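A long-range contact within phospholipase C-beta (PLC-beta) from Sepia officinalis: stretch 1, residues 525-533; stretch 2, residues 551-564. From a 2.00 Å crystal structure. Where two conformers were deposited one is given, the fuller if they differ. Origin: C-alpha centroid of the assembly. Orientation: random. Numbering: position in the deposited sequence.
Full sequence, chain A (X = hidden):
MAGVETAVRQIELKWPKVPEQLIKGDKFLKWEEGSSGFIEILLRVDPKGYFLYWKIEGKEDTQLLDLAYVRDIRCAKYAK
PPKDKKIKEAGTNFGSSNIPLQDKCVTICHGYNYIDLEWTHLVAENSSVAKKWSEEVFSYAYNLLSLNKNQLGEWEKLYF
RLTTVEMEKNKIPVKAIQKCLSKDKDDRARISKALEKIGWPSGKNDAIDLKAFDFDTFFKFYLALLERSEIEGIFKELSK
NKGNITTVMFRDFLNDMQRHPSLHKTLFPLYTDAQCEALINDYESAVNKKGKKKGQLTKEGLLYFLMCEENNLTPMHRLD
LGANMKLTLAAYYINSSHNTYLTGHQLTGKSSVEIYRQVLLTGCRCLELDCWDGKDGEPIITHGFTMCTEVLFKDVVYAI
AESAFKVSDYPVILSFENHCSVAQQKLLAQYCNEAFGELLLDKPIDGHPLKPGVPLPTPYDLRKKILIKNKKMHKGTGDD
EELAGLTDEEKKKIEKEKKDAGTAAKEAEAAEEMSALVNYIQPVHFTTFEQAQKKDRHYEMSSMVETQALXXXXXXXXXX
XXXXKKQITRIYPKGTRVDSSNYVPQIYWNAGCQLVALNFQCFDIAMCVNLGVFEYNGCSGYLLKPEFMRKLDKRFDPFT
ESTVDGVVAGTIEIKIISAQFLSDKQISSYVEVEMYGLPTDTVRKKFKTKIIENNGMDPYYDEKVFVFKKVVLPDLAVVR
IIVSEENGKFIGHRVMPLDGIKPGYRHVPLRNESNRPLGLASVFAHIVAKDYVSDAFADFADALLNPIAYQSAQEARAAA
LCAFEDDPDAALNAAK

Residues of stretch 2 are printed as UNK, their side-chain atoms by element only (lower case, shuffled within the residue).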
# COMPACT_ATOMS: atom_id res chain seq x y z
N HIS A 525 -5.02 -28.06 -16.19
CA HIS A 525 -3.95 -28.90 -15.68
C HIS A 525 -2.64 -28.57 -16.42
O HIS A 525 -2.60 -28.62 -17.64
CB HIS A 525 -4.36 -30.37 -15.91
CG HIS A 525 -3.34 -31.38 -15.48
ND1 HIS A 525 -3.16 -31.74 -14.16
CD2 HIS A 525 -2.48 -32.14 -16.20
CE1 HIS A 525 -2.21 -32.66 -14.08
NE2 HIS A 525 -1.78 -32.92 -15.31
N PHE A 526 -1.59 -28.22 -15.68
CA PHE A 526 -0.29 -27.95 -16.30
C PHE A 526 0.40 -29.28 -16.64
O PHE A 526 0.40 -30.20 -15.83
CB PHE A 526 0.60 -27.12 -15.37
CG PHE A 526 1.89 -26.66 -16.01
CD1 PHE A 526 1.96 -25.43 -16.65
CD2 PHE A 526 3.01 -27.47 -15.99
CE1 PHE A 526 3.14 -25.01 -17.25
CE2 PHE A 526 4.20 -27.06 -16.59
CZ PHE A 526 4.26 -25.83 -17.21
N THR A 527 0.96 -29.37 -17.84
CA THR A 527 1.71 -30.56 -18.24
C THR A 527 3.18 -30.19 -18.38
O THR A 527 3.97 -30.48 -17.49
CB THR A 527 1.14 -31.19 -19.53
OG1 THR A 527 1.08 -30.21 -20.57
CG2 THR A 527 -0.25 -31.75 -19.28
N THR A 528 3.53 -29.54 -19.49
CA THR A 528 4.89 -29.02 -19.71
C THR A 528 4.84 -27.65 -20.39
O THR A 528 3.82 -27.26 -20.94
CB THR A 528 5.72 -29.95 -20.63
OG1 THR A 528 5.10 -30.01 -21.93
CG2 THR A 528 5.84 -31.36 -20.05
N PHE A 529 5.97 -26.95 -20.37
CA PHE A 529 6.09 -25.69 -21.10
C PHE A 529 6.05 -25.91 -22.62
O PHE A 529 5.45 -25.13 -23.36
CB PHE A 529 7.37 -24.95 -20.70
CG PHE A 529 7.34 -24.42 -19.28
CD1 PHE A 529 8.24 -24.87 -18.33
CD2 PHE A 529 6.39 -23.48 -18.90
CE1 PHE A 529 8.22 -24.37 -17.03
CE2 PHE A 529 6.36 -22.98 -17.61
CZ PHE A 529 7.27 -23.43 -16.67
N GLU A 530 6.67 -26.99 -23.08
CA GLU A 530 6.63 -27.36 -24.50
C GLU A 530 5.18 -27.52 -24.97
O GLU A 530 4.81 -27.01 -26.03
CB GLU A 530 7.42 -28.66 -24.73
CG GLU A 530 7.78 -28.94 -26.19
CD GLU A 530 6.63 -29.50 -27.02
OE1 GLU A 530 5.89 -30.39 -26.53
OE2 GLU A 530 6.47 -29.06 -28.18
N GLN A 531 4.37 -28.21 -24.17
CA GLN A 531 2.95 -28.42 -24.51
C GLN A 531 2.12 -27.14 -24.52
O GLN A 531 1.26 -26.98 -25.39
CB GLN A 531 2.31 -29.45 -23.57
CG GLN A 531 2.42 -30.87 -24.09
CD GLN A 531 1.59 -31.09 -25.35
OE1 GLN A 531 2.12 -31.39 -26.42
NE2 GLN A 531 0.28 -30.91 -25.23
N ALA A 532 2.36 -26.25 -23.57
CA ALA A 532 1.69 -24.96 -23.54
C ALA A 532 1.99 -24.15 -24.82
O ALA A 532 1.09 -23.54 -25.41
CB ALA A 532 2.09 -24.17 -22.31
N GLN A 533 3.25 -24.16 -25.25
CA GLN A 533 3.65 -23.43 -26.46
C GLN A 533 3.00 -24.02 -27.71
O GLN A 533 2.50 -23.28 -28.56
CB GLN A 533 5.17 -23.44 -26.63
CG GLN A 533 5.66 -22.45 -27.69
CD GLN A 533 7.16 -22.46 -27.88
OE1 GLN A 533 7.87 -23.30 -27.32
NE2 GLN A 533 7.66 -21.51 -28.68
N UNK A 551 9.23 -26.21 -8.32
CA UNK A 551 9.77 -27.27 -9.17
C UNK A 551 9.98 -26.80 -10.62
O UNK A 551 11.00 -27.11 -11.23
n UNK A 551 7.92 -29.98 -7.44
c UNK A 551 8.88 -28.52 -9.13
c UNK A 551 8.98 -29.26 -7.81
o UNK A 551 10.00 -29.19 -7.12
N UNK A 552 9.03 -26.05 -11.17
CA UNK A 552 9.16 -25.53 -12.53
C UNK A 552 10.28 -24.49 -12.61
O UNK A 552 11.09 -24.50 -13.54
n UNK A 552 5.80 -29.52 -13.58
c UNK A 552 6.61 -25.82 -12.93
c UNK A 552 5.59 -28.08 -13.23
c UNK A 552 6.85 -27.25 -13.38
c UNK A 552 7.84 -24.92 -13.03
N UNK A 553 10.32 -23.60 -11.62
CA UNK A 553 11.31 -22.54 -11.54
C UNK A 553 12.73 -23.11 -11.46
O UNK A 553 13.65 -22.61 -12.11
c UNK A 553 11.70 -19.46 -11.34
c UNK A 553 11.82 -20.37 -10.12
c UNK A 553 11.35 -19.65 -8.85
c UNK A 553 11.02 -21.66 -10.32
N UNK A 554 12.89 -24.15 -10.66
CA UNK A 554 14.19 -24.80 -10.49
C UNK A 554 14.58 -25.71 -11.67
O UNK A 554 15.77 -25.91 -11.92
n UNK A 554 13.74 -27.06 -4.99
c UNK A 554 14.49 -25.36 -6.64
c UNK A 554 14.23 -25.57 -9.16
c UNK A 554 14.19 -24.64 -7.94
c UNK A 554 13.41 -26.35 -6.26
N UNK A 555 13.60 -26.26 -12.38
CA UNK A 555 13.88 -27.15 -13.52
C UNK A 555 14.09 -26.40 -14.83
O UNK A 555 14.99 -26.74 -15.61
o UNK A 555 13.81 -29.45 -11.99
c UNK A 555 12.77 -29.27 -12.65
c UNK A 555 12.76 -28.18 -13.71
o UNK A 555 11.73 -29.95 -12.50
N UNK A 556 13.25 -25.41 -15.09
CA UNK A 556 13.20 -24.73 -16.38
C UNK A 556 12.89 -23.24 -16.22
O UNK A 556 11.84 -22.77 -16.69
o UNK A 556 13.55 -26.88 -18.58
n UNK A 556 12.04 -27.82 -17.21
c UNK A 556 12.64 -26.77 -17.75
c UNK A 556 12.17 -25.41 -17.28
N UNK A 557 13.80 -22.49 -15.58
CA UNK A 557 13.54 -21.10 -15.25
C UNK A 557 13.29 -20.21 -16.47
O UNK A 557 12.37 -19.38 -16.44
c UNK A 557 15.15 -22.92 -15.17
c UNK A 557 15.85 -21.63 -14.87
c UNK A 557 14.80 -20.66 -14.50
N UNK A 558 14.10 -20.37 -17.51
CA UNK A 558 13.96 -19.58 -18.74
C UNK A 558 12.62 -19.83 -19.43
O UNK A 558 11.96 -18.89 -19.89
o UNK A 558 18.46 -20.73 -18.60
c UNK A 558 15.10 -19.86 -19.72
c UNK A 558 16.49 -19.55 -19.19
c UNK A 558 17.21 -20.76 -18.65
o UNK A 558 16.54 -21.75 -18.27
N UNK A 559 12.22 -21.10 -19.50
CA UNK A 559 10.93 -21.47 -20.09
C UNK A 559 9.74 -20.91 -19.30
O UNK A 559 8.72 -20.55 -19.88
c UNK A 559 11.80 -23.63 -21.12
o UNK A 559 12.42 -22.93 -21.95
o UNK A 559 11.97 -24.87 -21.03
c UNK A 559 10.78 -22.99 -20.19
N UNK A 560 9.89 -20.82 -17.97
CA UNK A 560 8.84 -20.28 -17.11
C UNK A 560 8.62 -18.81 -17.46
O UNK A 560 7.48 -18.37 -17.65
c UNK A 560 8.24 -21.01 -13.39
c UNK A 560 8.04 -20.54 -14.68
c UNK A 560 7.19 -21.10 -12.49
c UNK A 560 5.92 -20.72 -12.87
c UNK A 560 9.22 -20.44 -15.63
c UNK A 560 5.70 -20.24 -14.15
c UNK A 560 6.76 -20.13 -15.04
N UNK A 561 9.72 -18.05 -17.56
CA UNK A 561 9.65 -16.64 -17.96
C UNK A 561 8.98 -16.48 -19.34
O UNK A 561 8.15 -15.60 -19.52
c UNK A 561 11.05 -15.99 -17.96
c UNK A 561 11.01 -14.60 -18.57
c UNK A 561 11.63 -15.94 -16.54
N UNK A 562 9.34 -17.35 -20.28
CA UNK A 562 8.77 -17.29 -21.63
C UNK A 562 7.27 -17.62 -21.65
O UNK A 562 6.50 -16.96 -22.33
o UNK A 562 11.49 -18.38 -23.88
o UNK A 562 11.21 -16.53 -22.74
c UNK A 562 9.51 -18.24 -22.58
c UNK A 562 10.83 -17.67 -23.10
N UNK A 563 6.88 -18.64 -20.90
CA UNK A 563 5.46 -18.99 -20.73
C UNK A 563 4.63 -17.78 -20.27
O UNK A 563 3.54 -17.52 -20.80
c UNK A 563 3.37 -19.73 -18.18
c UNK A 563 1.28 -20.87 -18.41
c UNK A 563 1.78 -21.57 -19.50
c UNK A 563 5.32 -20.16 -19.73
c UNK A 563 3.09 -21.33 -19.93
c UNK A 563 3.90 -20.41 -19.27
o UNK A 563 -0.01 -21.07 -17.97
c UNK A 563 2.07 -19.95 -17.75
N UNK A 564 5.16 -17.04 -19.31
CA UNK A 564 4.47 -15.89 -18.73
C UNK A 564 4.44 -14.63 -19.62
O UNK A 564 3.90 -13.60 -19.22
o UNK A 564 3.47 -16.99 -16.28
c UNK A 564 5.06 -15.55 -17.36
c UNK A 564 4.61 -16.51 -16.27
n UNK A 564 5.50 -16.81 -15.33
O HOH W 1 3.84 -31.15 -14.81

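Position 551 has four side-chain atoms, two carbons with the second carrying one oxygen and one nitrogen, and its side chain is out of reach of stretch 1, its CB 8.9 Å from Phe526 CE2; this is Asn551. Position 552 has four carbons in a row ending in nitrogen; the chain runs past the Phe526 and Phe529 rings, with CB 4.0 Å from Phe529 CZ, and its terminal nitrogen reaches toward Thr527 O. This is the mark of lysine. In Lys552, CE lies 3.8 Å from Phe526 CE2. Its NZ is 4.4 Å from Thr527 O, too far for a direct bond, but water 1 bridges them: it donates to Thr527 O (2.8 Å) and accepts from Lys552 NZ (2.8 Å).

Position 553, four carbons forked at the second, points away: Leu553. Position 554, again four carbons in a row ending in nitrogen, is out of reach: Lys554. Position 555 has two carbons, the second carrying two oxygens, hence Asp555; it points toward stretch 1 but makes no contact.

Position 556 has two carbons, the second bearing one oxygen and one nitrogen. Its CB is 4.1 Å from Phe529 CE1, and its backbone O 4.0 Å from that same CE1. Asn556, with phi/psi of -145/65, breaks the helical path before the next helix begins. At 557 three carbons close a ring onto the backbone N, which identifies Pro557, pointing away. Position 558 has three carbons, the third with two oxygens: Glu558, out of reach.

Position 559 has two carbons, the second with two oxygens, and its CB is 3.7 Å from Phe529 CD1: Asp559. Position 560 has one carbon and then a six-carbon ring without a heteroatom, which packs against Phe529, so it is Phe560; its CG approaches Phe529 CZ to 3.6 Å, with ring planes at 44°. Position 561, one carbon carrying two more, points away: Val561. Position 562, two carbons and two terminal oxygens, is Asp562, without contact.

Position 563 has one carbon, then a six-carbon ring bearing one oxygen. Its CB is 3.6 Å from Phe529 CD2, and the ring packs against Phe526, Phe529 and Ala532: Tyr563. Its CD1 is 3.8 Å from Ala532 CB. Position 564, two carbons with one oxygen and one nitrogen on the second, is Asn564, also without contact.

The contact works as a knob in a hole. Phe529, with 147 Å² covered, sits among Lys552, Asp559, Phe560 and Tyr563, its edge toward the Tyr563 face (centroids 5.8 Å, planes 61°). Phe526 and Ala532 extend the apolar packing. No direct hydrogen bond crosses; the polar link is the water bridge. Within stretch 1, Thr528 OG1 caps the helix carrying the knob by accepting from Gln531 N at 3.0 Å.

Stretch 2 (551-564) NKLKDNPEDFVDYN
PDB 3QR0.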